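Local coordinates for protein acetylxylan esterase (Geobacillus stearothermophilus, PDB 5BN1) that removes acetyl side groups from the xylose units of xylan and xylo-oligosaccharides, working as a doughnut-shaped homooctamer of two staggered tetrameric rings, at residues 13-17 / 192-196; 63-69 / 87-93; 132-136 / 158-162; 167-171 / 206-211. The protein carries 1 engineered substitution. All coordinates share one frame; numbering follows the deposited sequence. Where two conformers were deposited one is given.

Contact 1 of 4, residues 13-17 / 192-196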
loop_
_atom_site.group_PDB
_atom_site.type_symbol
_atom_site.label_atom_id
_atom_site.label_comp_id
_atom_site.label_asym_id
_atom_site.label_seq_id
_atom_site.Cartn_x
_atom_site.Cartn_y
_atom_site.Cartn_z
ATOM N N GLY A 13 26.367 -2.129 16.317
ATOM C CA GLY A 13 27.028 -2.258 15.092
ATOM C C GLY A 13 26.172 -1.648 13.982
ATOM O O GLY A 13 25.389 -0.740 14.174
ATOM N N ASP A 14 26.428 -2.194 12.765
ATOM C CA ASP A 14 25.804 -1.736 11.491
ATOM C C ASP A 14 24.656 -2.664 11.048
ATOM O O ASP A 14 24.081 -3.304 11.867
ATOM C CB ASP A 14 26.930 -1.556 10.493
ATOM C CG ASP A 14 27.703 -2.777 10.268
ATOM O OD1 ASP A 14 27.168 -3.902 10.402
ATOM O OD2 ASP A 14 28.920 -2.700 10.034
ATOM N N SER A 15 24.435 -2.703 9.738
ATOM C CA SER A 15 23.335 -3.573 9.271
ATOM C C SER A 15 23.466 -5.015 9.636
ATOM O O SER A 15 22.472 -5.716 9.836
ATOM C CB SER A 15 23.160 -3.543 7.746
ATOM O OG SER A 15 24.405 -3.909 7.118
ATOM N N ILE A 16 24.655 -5.534 9.773
ATOM C CA ILE A 16 24.895 -6.971 10.086
ATOM C C ILE A 16 24.281 -7.239 11.436
ATOM O O ILE A 16 23.807 -8.343 11.699
ATOM C CB ILE A 16 26.392 -7.353 9.950
ATOM C CG1 ILE A 16 26.939 -6.954 8.589
ATOM C CG2 ILE A 16 26.540 -8.868 10.218
ATOM C CD1 ILE A 16 26.220 -7.472 7.392
ATOM N N THR A 17 24.429 -6.276 12.346
ATOM C CA THR A 17 23.895 -6.322 13.675
ATOM C C THR A 17 22.381 -6.026 13.656
ATOM O O THR A 17 21.585 -6.793 14.237
ATOM C CB THR A 17 24.708 -5.439 14.671
ATOM O OG1 THR A 17 26.026 -5.934 14.640
ATOM C CG2 THR A 17 24.118 -5.530 16.090
ATOM N N ARG A 192 29.237 -9.594 -0.836
ATOM C CA ARG A 192 30.359 -9.872 0.046
ATOM C C ARG A 192 30.234 -9.296 1.403
ATOM O O ARG A 192 31.279 -9.379 2.129
ATOM C CB ARG A 192 31.738 -9.652 -0.652
ATOM C CG ARG A 192 31.954 -10.528 -1.878
ATOM C CD ARG A 192 33.274 -10.278 -2.567
ATOM N NE ARG A 192 33.179 -9.079 -3.451
ATOM C CZ ARG A 192 34.231 -8.460 -4.001
ATOM N NH1 ARG A 192 35.405 -9.003 -3.833
ATOM N NH2 ARG A 192 34.116 -7.397 -4.758
ATOM N N VAL A 193 29.116 -8.755 1.795
ATOM C CA VAL A 193 28.908 -8.176 3.092
ATOM C C VAL A 193 27.707 -8.762 3.795
ATOM O O VAL A 193 27.808 -9.215 4.932
ATOM C CB VAL A 193 28.818 -6.676 3.007
ATOM C CG1 VAL A 193 28.373 -6.067 4.327
ATOM C CG2 VAL A 193 30.191 -6.134 2.552
ATOM N N HIS A 194 26.512 -8.706 3.164
ATOM C CA HIS A 194 25.260 -9.049 3.760
ATOM C C HIS A 194 24.956 -10.513 3.459
ATOM O O HIS A 194 24.612 -10.832 2.302
ATOM C CB HIS A 194 24.154 -8.208 3.174
ATOM C CG HIS A 194 24.324 -6.750 3.488
ATOM N ND1 HIS A 194 24.804 -5.870 2.603
ATOM C CD2 HIS A 194 24.124 -6.074 4.653
ATOM C CE1 HIS A 194 24.794 -4.657 3.132
ATOM N NE2 HIS A 194 24.466 -4.771 4.393
ATOM N N PRO A 195 25.091 -11.387 4.422
ATOM C CA PRO A 195 25.004 -12.790 4.135
ATOM C C PRO A 195 23.614 -13.434 4.313
ATOM O O PRO A 195 22.716 -12.819 4.857
ATOM C CB PRO A 195 26.009 -13.440 5.069
ATOM C CG PRO A 195 25.869 -12.650 6.213
ATOM C CD PRO A 195 25.538 -11.197 5.818
ATOM N N SER A 196 23.561 -14.624 3.764
ATOM C CA SER A 196 22.409 -15.501 3.955
ATOM C C SER A 196 22.278 -15.892 5.431
ATOM O O SER A 196 23.149 -15.624 6.330
ATOM C CB SER A 196 22.585 -16.845 3.268
ATOM O OG SER A 196 23.739 -17.521 3.614
#
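Ser15 and His194 meet through a single polar pair: the hydroxyl OG lies 2.9 Å from NE2 of the imidazole, near the ring plane and at its edge, a hydrogen bond in which either partner could be the donor. The serine torsion places OG between its backbone N and carbonyl carbon (chi1 56°), which turns the hydroxyl out of the first turn of helix 15-18 and at the histidine. The other ring nitrogen of His194, ND1, is bound by Asp191. This is the Ser-His-Asp arrangement of the SGNH (GDSL) hydrolases, with Ser15 the inferred nucleophile and His194 and Asp191 the inferred charge relay. Apolar groups also pack on the imidazole. Val193 sets its CG1 methyl over one ring face, 3.9 Å above the plane and over its centre. With CG1 anti to its carbonyl carbon (chi1 -53°), Ile16 brings its end in beside the same ring, CD1 lying 3.7 Å from His194 CD2. That Ile16 CD1 also comes within 3.4 Å of Val193 O. CD of Pro195 stands 4.1 Å from the same Ile16 CD1. Behind the nucleophile, Asp14 caps the helix, its OD1 accepting from Ile16 N at 3.1 Å on the anti side of the carboxylate, 22° out of its plane. Leu203 of helix 197-211 and Phe137 also pack on Ile16.

Contact 2 of 4, residues 63-69 / 87-93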
loop_
_atom_site.group_PDB
_atom_site.type_symbol
_atom_site.label_atom_id
_atom_site.label_comp_id
_atom_site.label_asym_id
_atom_site.label_seq_id
_atom_site.Cartn_x
_atom_site.Cartn_y
_atom_site.Cartn_z
ATOM N N GLY A 63 24.148 1.072 7.985
ATOM C CA GLY A 63 24.994 2.111 7.476
ATOM C C GLY A 63 26.062 2.661 8.383
ATOM O O GLY A 63 26.843 3.476 7.924
ATOM N N ASN A 64 25.953 2.320 9.647
ATOM C CA ASN A 64 26.877 3.007 10.610
ATOM C C ASN A 64 28.349 2.631 10.435
ATOM O O ASN A 64 28.731 1.533 10.097
ATOM C CB ASN A 64 26.478 2.670 12.049
ATOM C CG ASN A 64 25.413 3.481 12.644
ATOM O OD1 ASN A 64 24.668 4.314 11.983
ATOM N ND2 ASN A 64 25.410 3.385 13.901
ATOM N N THR A 65 29.160 3.660 10.703
ATOM C CA THR A 65 30.599 3.545 10.904
ATOM C C THR A 65 30.811 3.768 12.417
ATOM O O THR A 65 29.926 4.076 13.181
ATOM C CB THR A 65 31.317 4.598 10.152
ATOM O OG1 THR A 65 30.958 5.900 10.713
ATOM C CG2 THR A 65 31.028 4.624 8.671
ATOM N N VAL A 66 32.073 3.685 12.796
ATOM C CA VAL A 66 32.363 3.928 14.244
ATOM C C VAL A 66 32.122 5.405 14.594
ATOM O O VAL A 66 31.846 5.732 15.749
ATOM C CB VAL A 66 33.783 3.456 14.598
ATOM C CG1 VAL A 66 34.872 4.421 14.105
ATOM C CG2 VAL A 66 33.895 3.280 16.115
ATOM N N ARG A 67 32.171 6.291 13.619
ATOM C CA ARG A 67 31.910 7.692 13.826
ATOM C C ARG A 67 30.427 7.844 14.224
ATOM O O ARG A 67 30.018 8.587 15.146
ATOM C CB ARG A 67 32.196 8.455 12.597
ATOM C CG ARG A 67 31.938 9.960 12.737
ATOM C CD ARG A 67 32.076 10.665 11.377
ATOM N NE ARG A 67 33.370 10.488 10.697
ATOM C CZ ARG A 67 33.591 10.478 9.397
ATOM N NH1 ARG A 67 32.536 10.526 8.507
ATOM N NH2 ARG A 67 34.782 10.382 8.914
ATOM N N ASP A 68 29.511 7.069 13.567
ATOM C CA ASP A 68 28.157 7.092 13.967
ATOM C C ASP A 68 27.923 6.467 15.325
ATOM O O ASP A 68 27.033 6.925 16.081
ATOM C CB ASP A 68 27.304 6.345 12.925
ATOM C CG ASP A 68 27.412 6.954 11.566
ATOM O OD1 ASP A 68 27.092 8.182 11.409
ATOM O OD2 ASP A 68 27.729 6.262 10.565
ATOM N N LEU A 69 28.624 5.400 15.639
ATOM C CA LEU A 69 28.553 4.829 17.005
ATOM C C LEU A 69 28.871 5.844 18.064
ATOM O O LEU A 69 28.144 6.003 18.995
ATOM C CB LEU A 69 29.428 3.632 17.174
ATOM C CG LEU A 69 29.187 2.412 16.319
ATOM C CD1 LEU A 69 29.853 1.179 16.858
ATOM C CD2 LEU A 69 27.738 2.074 16.135
ATOM N N ILE A 87 30.432 -5.203 20.240
ATOM C CA ILE A 87 30.644 -4.221 19.168
ATOM C C ILE A 87 31.125 -4.961 17.940
ATOM O O ILE A 87 32.117 -5.666 17.924
ATOM C CB ILE A 87 31.701 -3.125 19.539
ATOM C CG1 ILE A 87 31.291 -2.547 20.892
ATOM C CG2 ILE A 87 31.833 -2.128 18.410
ATOM C CD1 ILE A 87 32.485 -1.758 21.499
ATOM N N MET A 88 30.455 -4.706 16.772
ATOM C CA MET A 88 30.947 -5.146 15.452
ATOM C C MET A 88 30.747 -3.990 14.501
ATOM O O MET A 88 29.686 -3.625 14.025
ATOM C CB MET A 88 30.259 -6.406 14.868
ATOM C CG MET A 88 30.933 -6.843 13.598
ATOM S SD MET A 88 30.604 -8.536 13.071
ATOM C CE MET A 88 28.831 -8.530 13.110
ATOM N N ILE A 89 31.913 -3.327 14.248
ATOM C CA ILE A 89 31.926 -2.107 13.426
ATOM C C ILE A 89 33.211 -2.040 12.639
ATOM O O ILE A 89 34.255 -2.624 12.990
ATOM C CB ILE A 89 31.730 -0.856 14.278
ATOM C CG1 ILE A 89 31.195 0.359 13.493
ATOM C CG2 ILE A 89 33.058 -0.559 15.081
ATOM C CD1 ILE A 89 29.698 0.218 13.151
ATOM N N GLY A 90 33.115 -1.429 11.455
ATOM C CA GLY A 90 34.265 -1.295 10.496
ATOM C C GLY A 90 33.948 -1.636 9.073
ATOM O O GLY A 90 34.625 -1.194 8.189
ATOM N N ILE A 91 32.907 -2.474 8.836
ATOM C CA ILE A 91 32.583 -2.763 7.464
ATOM C C ILE A 91 32.335 -1.516 6.633
ATOM O O ILE A 91 32.874 -1.397 5.540
ATOM C CB ILE A 91 31.399 -3.725 7.372
ATOM C CG1 ILE A 91 31.818 -5.123 7.792
ATOM C CG2 ILE A 91 30.861 -3.796 5.909
ATOM C CD1 ILE A 91 30.707 -6.143 7.976
ATOM N N ASN A 92 31.544 -0.573 7.137
ATOM C CA ASN A 92 31.184 0.611 6.395
ATOM C C ASN A 92 32.362 1.603 6.344
ATOM O O ASN A 92 32.605 2.256 5.346
ATOM C CB ASN A 92 29.969 1.241 6.905
ATOM C CG ASN A 92 28.759 0.367 6.655
ATOM O OD1 ASN A 92 28.538 -0.014 5.478
ATOM N ND2 ASN A 92 27.969 0.144 7.602
ATOM N N ASP A 93 33.108 1.663 7.471
ATOM C CA ASP A 93 34.301 2.492 7.573
ATOM C C ASP A 93 35.224 2.236 6.415
ATOM O O ASP A 93 35.846 3.168 5.860
ATOM C CB ASP A 93 34.963 2.211 8.899
ATOM C CG ASP A 93 34.034 2.298 10.073
ATOM O OD1 ASP A 93 33.001 1.509 10.141
ATOM O OD2 ASP A 93 34.204 3.120 11.021
HETATM O O HOH W 1 30.622 -0.577 9.997
#
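With CG anti to the carbonyl carbon in both Asn92 (chi1 -68°) and Asp93, the first turn of helix 91-99 presents an amide and a carboxylate to the loop 63-65 and the start of helix 66-78. Asn92 ND2 donates to Asn64 O at 3.0 Å; the bond lies in the amide plane, yet reaches the carbonyl from above its own plane, 44° out. Asp93 OD2 uses its syn lone pair for Val66 N at 2.8 Å, an almost straight bond (177°). Gly63 and Asn92 are the inferred transition-state stabilisers, consistent with this junction forming part of the oxyanion hole, as in other SGNH hydrolases, and OD1 of Asn92 is bound by Arg96. Thr65 and Asp68 form a capping box at the start of helix 66-78: Asp68 OD2 takes Thr65 N at 3.0 Å through its anti lone pair, while Thr65 OG1 accepts weakly from Arg67 N and Asp68 N. On the apolar side of the contact, Leu69 and Ile89 reach tip to tip, CD1 of Leu69 lying 3.7 Å from CG1 of Ile89. A water donates to Asn64 O and accepts from Gly90 N and Asn92 N.

Contact 3 of 4, residues 132-136 / 158-162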
loop_
_atom_site.group_PDB
_atom_site.type_symbol
_atom_site.label_atom_id
_atom_site.label_comp_id
_atom_site.label_asym_id
_atom_site.label_seq_id
_atom_site.Cartn_x
_atom_site.Cartn_y
_atom_site.Cartn_z
ATOM N N ILE A 132 32.734 -7.338 24.301
ATOM C CA ILE A 132 33.121 -8.250 23.320
ATOM C C ILE A 132 33.352 -7.521 21.977
ATOM O O ILE A 132 32.470 -6.814 21.557
ATOM C CB ILE A 132 32.000 -9.326 22.993
ATOM C CG1 ILE A 132 31.568 -10.016 24.307
ATOM C CG2 ILE A 132 32.535 -10.357 22.038
ATOM C CD1 ILE A 132 30.163 -9.857 24.715
ATOM N N LEU A 133 34.584 -7.532 21.486
ATOM C CA LEU A 133 34.929 -6.864 20.250
ATOM C C LEU A 133 34.956 -7.914 19.200
ATOM O O LEU A 133 35.737 -8.818 19.103
ATOM C CB LEU A 133 36.364 -6.225 20.390
ATOM C CG LEU A 133 36.231 -5.001 21.241
ATOM C CD1 LEU A 133 37.662 -4.529 21.555
ATOM C CD2 LEU A 133 35.589 -3.856 20.551
ATOM N N MET A 134 34.029 -7.685 18.197
ATOM C CA MET A 134 34.040 -8.505 17.029
ATOM C C MET A 134 34.627 -7.769 15.862
ATOM O O MET A 134 34.340 -6.629 15.632
ATOM C CB MET A 134 32.564 -8.806 16.633
ATOM C CG MET A 134 31.739 -9.446 17.713
ATOM S SD MET A 134 29.911 -9.749 17.295
ATOM C CE MET A 134 30.156 -10.990 16.044
ATOM N N THR A 135 35.460 -8.423 15.125
ATOM C CA THR A 135 36.111 -7.791 13.949
ATOM C C THR A 135 35.033 -7.522 12.885
ATOM O O THR A 135 34.034 -8.277 12.850
ATOM C CB THR A 135 37.205 -8.602 13.256
ATOM O OG1 THR A 135 36.726 -9.883 12.763
ATOM C CG2 THR A 135 38.311 -8.967 14.281
ATOM N N PRO A 136 35.171 -6.473 12.125
ATOM C CA PRO A 136 34.484 -6.481 10.807
ATOM C C PRO A 136 34.980 -7.662 10.008
ATOM O O PRO A 136 35.927 -8.431 10.293
ATOM C CB PRO A 136 34.836 -5.108 10.287
ATOM C CG PRO A 136 36.318 -4.925 10.680
ATOM C CD PRO A 136 36.256 -5.411 12.094
ATOM N N VAL A 158 41.088 -4.011 15.803
ATOM C CA VAL A 158 40.182 -4.556 16.765
ATOM C C VAL A 158 40.876 -5.533 17.779
ATOM O O VAL A 158 40.561 -5.446 18.975
ATOM C CB VAL A 158 38.991 -5.187 15.997
ATOM C CG1 VAL A 158 38.050 -5.832 17.005
ATOM C CG2 VAL A 158 38.208 -4.100 15.215
ATOM N N LYS A 159 41.632 -6.425 17.237
ATOM C CA LYS A 159 42.341 -7.546 17.935
ATOM C C LYS A 159 43.278 -6.869 18.990
ATOM O O LYS A 159 43.214 -7.215 20.187
ATOM C CB LYS A 159 43.046 -8.408 17.027
ATOM C CG LYS A 159 43.694 -9.624 17.781
ATOM C CD LYS A 159 44.138 -10.684 16.842
ATOM C CE LYS A 159 44.423 -12.012 17.638
ATOM N NZ LYS A 159 44.886 -12.969 16.650
ATOM N N GLN A 160 43.926 -5.829 18.530
ATOM C CA GLN A 160 44.890 -5.166 19.465
ATOM C C GLN A 160 44.231 -4.341 20.506
ATOM O O GLN A 160 44.697 -4.404 21.721
ATOM C CB GLN A 160 45.919 -4.477 18.595
ATOM C CG GLN A 160 46.828 -5.339 17.703
ATOM C CD GLN A 160 47.658 -6.735 18.087
ATOM O OE1 GLN A 160 47.396 -7.455 19.094
ATOM N NE2 GLN A 160 48.573 -7.184 17.117
ATOM N N ILE A 161 43.141 -3.690 20.235
ATOM C CA ILE A 161 42.309 -2.993 21.186
ATOM C C ILE A 161 41.823 -4.060 22.213
ATOM O O ILE A 161 41.766 -3.823 23.430
ATOM C CB ILE A 161 41.219 -2.107 20.634
ATOM C CG1 ILE A 161 41.799 -0.885 19.779
ATOM C CG2 ILE A 161 40.338 -1.593 21.719
ATOM C CD1 ILE A 161 40.811 -0.156 19.003
ATOM N N ALA A 162 41.310 -5.174 21.734
ATOM C CA ALA A 162 40.756 -6.150 22.659
ATOM C C ALA A 162 41.874 -6.686 23.625
ATOM O O ALA A 162 41.614 -6.849 24.787
ATOM C CB ALA A 162 40.121 -7.321 21.935
#
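Leu133 lies against the helix at two points, one near its base and one at its tip. Its CB rests 3.8 Å from CG1 of Val158, and its CD1 reaches Ala162, 3.7 Å from CB, with CG2 of Ile161 4.0 Å from the same Leu133 CD1. Because Ala162 has little side chain of its own, Leu133 CD1 comes down onto the helix backbone, 3.7 Å from Ala162 CA. Val158 spreads its two branches: CG1, anti to the backbone N (chi1 177°), turns to the strand end and passes 4.2 Å from CG2 of Thr135, while CG2 meets the ring of Pro136 at CD, 3.9 Å away.

In the next shell, Thr135 is held by its own hydroxyl, OG1 donating to Pro136 O at 3.0 Å, and its carbonyl accepts from Thr172 OG1. Tyr113 and Leu117 of helix 110-124 pack on Val158, Val121 of that helix on Leu133, and Phe169 of the next strand on Ala162 and Thr135. Strand 132-134 and helix 158-162 run almost antiparallel (167°), their axes 8.5 Å apart, as parts of the beta-alpha-beta unit of strand 130-134, helix 146-165 and strand 168-170.

Across the interface no hydrogen bond forms and all the touching residues are buried, so the helix is held to the sheet here by van der Waals contact between aliphatic groups, while the strand's backbone polarity is spent on neighbouring strands.

Contact 4 of 4, residues 167-171 / 206-211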
loop_
_atom_site.group_PDB
_atom_site.type_symbol
_atom_site.label_atom_id
_atom_site.label_comp_id
_atom_site.label_asym_id
_atom_site.label_seq_id
_atom_site.Cartn_x
_atom_site.Cartn_y
_atom_site.Cartn_z
ATOM N N SER A 167 39.416 -7.253 26.628
ATOM C CA SER A 167 38.029 -7.537 26.160
ATOM C C SER A 167 38.012 -8.915 25.533
ATOM O O SER A 167 38.985 -9.442 25.032
ATOM C CB SER A 167 37.733 -6.497 25.100
ATOM O OG SER A 167 37.610 -5.181 25.599
ATOM N N LEU A 168 36.830 -9.514 25.451
ATOM C CA LEU A 168 36.686 -10.718 24.686
ATOM C C LEU A 168 36.744 -10.292 23.167
ATOM O O LEU A 168 36.572 -9.151 22.828
ATOM C CB LEU A 168 35.312 -11.376 24.965
ATOM C CG LEU A 168 35.130 -11.920 26.411
ATOM C CD1 LEU A 168 33.731 -12.545 26.579
ATOM C CD2 LEU A 168 36.208 -12.909 26.641
ATOM N N PHE A 169 37.008 -11.259 22.364
ATOM C CA PHE A 169 37.406 -11.013 20.953
ATOM C C PHE A 169 36.905 -12.089 20.036
ATOM O O PHE A 169 37.152 -13.310 20.227
ATOM C CB PHE A 169 38.933 -10.923 20.842
ATOM C CG PHE A 169 39.454 -10.847 19.432
ATOM C CD1 PHE A 169 39.166 -9.683 18.712
ATOM C CD2 PHE A 169 40.054 -11.853 18.795
ATOM C CE1 PHE A 169 39.614 -9.614 17.394
ATOM C CE2 PHE A 169 40.526 -11.814 17.457
ATOM C CZ PHE A 169 40.261 -10.619 16.749
ATOM N N VAL A 170 36.152 -11.686 18.958
ATOM C CA VAL A 170 35.731 -12.612 17.967
ATOM C C VAL A 170 36.302 -12.224 16.609
ATOM O O VAL A 170 35.972 -11.128 16.098
ATOM C CB VAL A 170 34.163 -12.566 17.883
ATOM C CG1 VAL A 170 33.684 -13.633 16.860
ATOM C CG2 VAL A 170 33.533 -12.752 19.230
ATOM N N ASP A 171 37.035 -13.120 16.019
ATOM C CA ASP A 171 37.623 -12.963 14.719
ATOM C C ASP A 171 36.584 -13.503 13.674
ATOM O O ASP A 171 36.604 -14.663 13.319
ATOM C CB ASP A 171 38.951 -13.630 14.565
ATOM C CG ASP A 171 39.629 -13.304 13.317
ATOM O OD1 ASP A 171 39.006 -12.727 12.304
ATOM O OD2 ASP A 171 40.904 -13.489 13.162
ATOM N N ALA A 206 30.532 -18.088 15.863
ATOM C CA ALA A 206 31.816 -17.454 16.361
ATOM C C ALA A 206 31.590 -16.689 17.597
ATOM O O ALA A 206 32.488 -16.764 18.549
ATOM C CB ALA A 206 32.388 -16.612 15.251
ATOM N N PHE A 207 30.527 -15.944 17.752
ATOM C CA PHE A 207 30.175 -15.218 18.966
ATOM C C PHE A 207 30.052 -16.201 20.125
ATOM O O PHE A 207 30.640 -15.985 21.224
ATOM C CB PHE A 207 28.995 -14.358 18.779
ATOM C CG PHE A 207 28.636 -13.600 19.996
ATOM C CD1 PHE A 207 27.816 -14.136 20.978
ATOM C CD2 PHE A 207 29.140 -12.306 20.175
ATOM C CE1 PHE A 207 27.516 -13.425 22.117
ATOM C CE2 PHE A 207 28.827 -11.596 21.312
ATOM C CZ PHE A 207 28.005 -12.160 22.276
ATOM N N LEU A 208 29.204 -17.218 19.916
ATOM C CA LEU A 208 28.950 -18.158 20.974
ATOM C C LEU A 208 30.203 -18.842 21.483
ATOM O O LEU A 208 30.362 -19.020 22.744
ATOM C CB LEU A 208 27.874 -19.175 20.507
ATOM C CG LEU A 208 26.455 -18.621 20.403
ATOM C CD1 LEU A 208 25.548 -19.515 19.607
ATOM C CD2 LEU A 208 25.811 -18.318 21.754
ATOM N N ARG A 209 31.088 -19.198 20.597
ATOM C CA ARG A 209 32.336 -19.871 20.948
ATOM C C ARG A 209 33.080 -18.988 21.951
ATOM O O ARG A 209 33.567 -19.426 23.020
ATOM C CB ARG A 209 33.110 -20.174 19.735
ATOM C CG ARG A 209 34.464 -20.826 20.068
ATOM C CD ARG A 209 35.335 -20.807 18.862
ATOM N NE ARG A 209 36.464 -21.694 18.838
ATOM C CZ ARG A 209 37.423 -21.659 17.898
ATOM N NH1 ARG A 209 37.380 -20.761 16.878
ATOM N NH2 ARG A 209 38.435 -22.541 17.953
ATOM N N GLU A 210 33.170 -17.686 21.653
ATOM C CA GLU A 210 33.968 -16.780 22.505
ATOM C C GLU A 210 33.337 -16.548 23.872
ATOM O O GLU A 210 34.104 -16.315 24.872
ATOM C CB GLU A 210 34.180 -15.459 21.791
ATOM C CG GLU A 210 35.026 -14.446 22.572
ATOM C CD GLU A 210 36.486 -14.849 22.759
ATOM O OE1 GLU A 210 36.976 -15.920 22.254
ATOM O OE2 GLU A 210 37.177 -13.953 23.436
ATOM N N ILE A 211 32.013 -16.704 24.014
ATOM C CA ILE A 211 31.377 -16.592 25.314
ATOM C C ILE A 211 31.246 -17.933 26.055
ATOM O O ILE A 211 30.628 -17.888 27.141
ATOM C CB ILE A 211 30.075 -15.821 25.351
ATOM C CG1 ILE A 211 28.956 -16.508 24.486
ATOM C CG2 ILE A 211 30.264 -14.336 24.907
ATOM C CD1 ILE A 211 27.621 -15.992 24.836
#
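Strand 168-170 and helix 206-211 run nearly antiparallel, at 153°, with their axes 8.1 Å apart at closest approach; Val170 and Phe207 have the nearest CA atoms, 6.2 Å apart. From this backbone the strand turns Leu168 and Val170 to the helix and Phe169 to the other side of the sheet, where its ring packs on Val158, Lys159 and Ala162 of helix 146-165.

Glu210 has the largest share of the contact. It extends from the helix with CG anti to the backbone N and then bends at chi2, 67°, laying its carboxylate over the strand backbone. OE2 accepts from Phe169 N at 2.9 Å along a nearly straight N-H, although the donor arrives from above the carboxylate plane, 49° out of it. Glu210 OE2 also touches Leu168 CD2 at 3.5 Å, and Phe169 O lies 3.3 Å from this OE2 without a hydrogen bond. Alongside, Val170 CG2 slides past the glutamate stem, 3.8 Å from its CB, and the other methyl, CG1, packs 3.6 Å from CB of Ala206. Leu168 CD1 closes the far end against CG2 of Ile211 at 4.2 Å.

Along one edge, the backbone of strand 168-170 hydrogen-bonds to strand 130-134. With the strand at the sheet edge within this chain, and helices 197-211 and 146-165 covering opposite faces, the arrangement is the three-layer alpha-beta-alpha sandwich of the SGNH hydrolases.

In the fold
Contacts 1 and 2 hold most of the inferred active-site residues, with Asp191 just beside contact 1, and their centres are 11 Å apart: the inferred nucleophile and charge-relay histidine lie in 13-17 / 192-196, the inferred transition-state stabilisers in 63-69 / 87-93. They touch where Asp14 CB packs 3.5 Å from Asn92 ND2. Contact 3 joins contact 2 through the sheet, Ile87 O meeting Met134 N at 2.8 Å, and contact 4 through Leu133 N and Leu168 O at 2.9 Å; the centres of contacts 3 and 4 are about 9 Å apart. Contact 4 is remote from catalysis, about 17 Å from contact 1 between centres, on the other side of the chain's centre.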